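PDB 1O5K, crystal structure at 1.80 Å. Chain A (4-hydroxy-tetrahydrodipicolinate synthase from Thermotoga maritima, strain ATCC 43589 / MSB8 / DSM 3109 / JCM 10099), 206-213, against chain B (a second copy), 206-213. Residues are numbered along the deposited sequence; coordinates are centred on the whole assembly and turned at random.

Chain A 206-213: TFYLLCAG
Chain B (206-213) TFYLLCAG

How are the two backbones arranged? Each stretch is helical from its first residue, Thr206(A) or Thr206(B), and leaves helical angles at Gly213(A) or Gly213(B); an exact two-fold axis relates the copies. The helix axes approach to 10.4 Å with 122° between their N-to-C directions, so the crossing is oblique. Register is set by self-pairs: the CA atoms of Tyr208(A) and Tyr208(B) lie 7.0 Å apart, those of Cys211(A) and Cys211(B) 7.1 Å. Residues 207 to 211 keep phi between -51 and -73° and psi between -33 and -50°, held by hydrogen bonds such as Ala212(A) N to Tyr208(A) O, 2.9 Å.

What ends each helix? Gly213(A) adopts phi/psi 106/22, and its N hydrogen-bonds to Leu210(A) O at 2.9 Å and weakly to Leu209(A) O at 3.3 Å, a Schellman motif. A CB there would jam against the preceding carbonyl O, which calls for glycine; chain B repeats this.

What meets at the two-fold axis? Cys211(A) and Cys211(B) point toward the opposing helix, with chi1 -71° (m), bringing Cys211(A) SG to 3.5 Å from Cys211(B) SG. That is van der Waals contact, far too long for a disulfide.

How do the aromatic rings fill the rest? Tyr208(A) and Tyr208(B) (chi1 -67°, m; chi2 -71°) leave their backbones sideways, but their ends reach across: Tyr208(A) CD1 is 4.3 Å from Tyr208(B) CD1, and Tyr208(A) OH lies 3.2 Å from Ala212(B) CB. Each hydroxyl is hydrogen-bonded elsewhere in the structure. Phe207(A) and Phe207(B) (chi1 176°, t; chi2 69°) also start sideways, and each ring edge meets a carbonyl, Phe207(A) CE2 to Cys211(B) O at 3.4 Å, where the slightly positive ring hydrogens suit the oxygen. No hydrogen bond crosses between the stretches, which together bury 340 Å² through apolar side-chain and ring-to-carbonyl contacts.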

# COMPACT_ATOMS: atom_id res chain seq x y z
N THR A 206 15.92 0.99 -15.22
CA THR A 206 17.05 0.40 -15.99
C THR A 206 18.40 0.72 -15.36
O THR A 206 19.23 -0.18 -15.14
CB THR A 206 17.04 0.88 -17.42
OG1 THR A 206 15.77 0.58 -18.01
CG2 THR A 206 18.12 0.14 -18.23
N PHE A 207 18.66 2.00 -15.10
CA PHE A 207 19.91 2.42 -14.49
C PHE A 207 20.23 1.62 -13.21
O PHE A 207 21.31 1.06 -13.05
CB PHE A 207 19.93 3.94 -14.21
CG PHE A 207 21.16 4.39 -13.49
CD1 PHE A 207 22.39 4.38 -14.13
CD2 PHE A 207 21.11 4.78 -12.13
CE1 PHE A 207 23.54 4.77 -13.49
CE2 PHE A 207 22.28 5.14 -11.46
CZ PHE A 207 23.49 5.12 -12.15
N TYR A 208 19.25 1.54 -12.33
CA TYR A 208 19.46 0.90 -11.06
C TYR A 208 19.56 -0.63 -11.21
O TYR A 208 20.33 -1.27 -10.49
CB TYR A 208 18.43 1.34 -10.03
CG TYR A 208 18.58 2.78 -9.67
CD1 TYR A 208 19.66 3.23 -8.93
CD2 TYR A 208 17.68 3.74 -10.19
CE1 TYR A 208 19.85 4.57 -8.68
CE2 TYR A 208 17.87 5.11 -9.91
CZ TYR A 208 18.93 5.51 -9.18
OH TYR A 208 19.14 6.86 -8.91
N LEU A 209 18.82 -1.19 -12.16
CA LEU A 209 18.96 -2.59 -12.48
C LEU A 209 20.30 -2.92 -13.07
O LEU A 209 20.87 -3.95 -12.71
CB LEU A 209 17.82 -3.06 -13.37
CG LEU A 209 17.89 -4.54 -13.70
CD1 LEU A 209 16.45 -5.08 -13.53
CD2 LEU A 209 18.47 -4.68 -15.09
N LEU A 210 20.86 -2.05 -13.93
CA LEU A 210 22.25 -2.22 -14.35
C LEU A 210 23.21 -2.23 -13.15
O LEU A 210 24.10 -3.08 -13.07
CB LEU A 210 22.64 -1.13 -15.39
CG LEU A 210 21.87 -1.30 -16.73
CD1 LEU A 210 22.02 -0.08 -17.54
CD2 LEU A 210 22.42 -2.54 -17.49
N CYS A 211 23.05 -1.26 -12.23
CA CYS A 211 23.90 -1.13 -11.04
C CYS A 211 23.78 -2.39 -10.18
O CYS A 211 24.79 -2.80 -9.56
CB CYS A 211 23.51 0.11 -10.21
SG CYS A 211 23.98 1.67 -11.00
N ALA A 212 22.60 -3.02 -10.17
CA ALA A 212 22.39 -4.28 -9.43
C ALA A 212 23.11 -5.47 -10.06
O ALA A 212 23.25 -6.54 -9.44
CB ALA A 212 20.87 -4.57 -9.38
N GLY A 213 23.49 -5.29 -11.31
CA GLY A 213 24.23 -6.25 -12.12
C GLY A 213 23.45 -6.96 -13.19
O GLY A 213 23.87 -8.04 -13.65
N THR B 206 21.94 1.95 0.81
CA THR B 206 23.21 2.72 0.67
C THR B 206 23.83 2.56 -0.71
O THR B 206 24.17 3.54 -1.38
CB THR B 206 24.21 2.32 1.72
OG1 THR B 206 23.63 2.48 3.02
CG2 THR B 206 25.45 3.24 1.65
N PHE B 207 24.03 1.31 -1.14
CA PHE B 207 24.60 1.03 -2.44
C PHE B 207 23.88 1.80 -3.57
O PHE B 207 24.50 2.49 -4.38
CB PHE B 207 24.63 -0.48 -2.74
CG PHE B 207 25.13 -0.80 -4.12
CD1 PHE B 207 26.46 -0.59 -4.45
CD2 PHE B 207 24.24 -1.27 -5.12
CE1 PHE B 207 26.94 -0.86 -5.71
CE2 PHE B 207 24.71 -1.49 -6.42
CZ PHE B 207 26.06 -1.28 -6.70
N TYR B 208 22.57 1.70 -3.58
CA TYR B 208 21.79 2.30 -4.64
C TYR B 208 21.77 3.84 -4.51
O TYR B 208 21.77 4.53 -5.53
CB TYR B 208 20.41 1.67 -4.75
CG TYR B 208 20.49 0.25 -5.19
CD1 TYR B 208 20.85 -0.09 -6.48
CD2 TYR B 208 20.29 -0.80 -4.26
CE1 TYR B 208 21.00 -1.40 -6.87
CE2 TYR B 208 20.43 -2.14 -4.66
CZ TYR B 208 20.78 -2.43 -5.93
OH TYR B 208 20.94 -3.75 -6.34
N LEU B 209 21.77 4.34 -3.29
CA LEU B 209 21.89 5.76 -3.06
C LEU B 209 23.23 6.30 -3.49
O LEU B 209 23.28 7.37 -4.09
CB LEU B 209 21.57 6.12 -1.62
CG LEU B 209 21.65 7.60 -1.35
CD1 LEU B 209 20.40 7.93 -0.49
CD2 LEU B 209 22.97 7.90 -0.68
N LEU B 210 24.33 5.55 -3.26
CA LEU B 210 25.61 5.93 -3.86
C LEU B 210 25.53 6.01 -5.39
O LEU B 210 26.01 6.96 -6.00
CB LEU B 210 26.74 4.96 -3.40
CG LEU B 210 27.03 5.10 -1.87
CD1 LEU B 210 27.84 3.94 -1.43
CD2 LEU B 210 27.77 6.43 -1.61
N CYS B 211 24.93 4.99 -6.02
CA CYS B 211 24.78 4.90 -7.48
C CYS B 211 23.96 6.09 -7.99
O CYS B 211 24.24 6.60 -9.10
CB CYS B 211 24.12 3.58 -7.91
SG CYS B 211 25.19 2.14 -7.71
N ALA B 212 23.00 6.56 -7.18
CA ALA B 212 22.18 7.74 -7.53
C ALA B 212 22.97 9.05 -7.47
O ALA B 212 22.52 10.08 -7.97
CB ALA B 212 20.99 7.82 -6.54
N GLY B 213 24.10 8.98 -6.80
CA GLY B 213 25.05 10.07 -6.63
C GLY B 213 25.09 10.73 -5.27
O GLY B 213 25.56 11.87 -5.15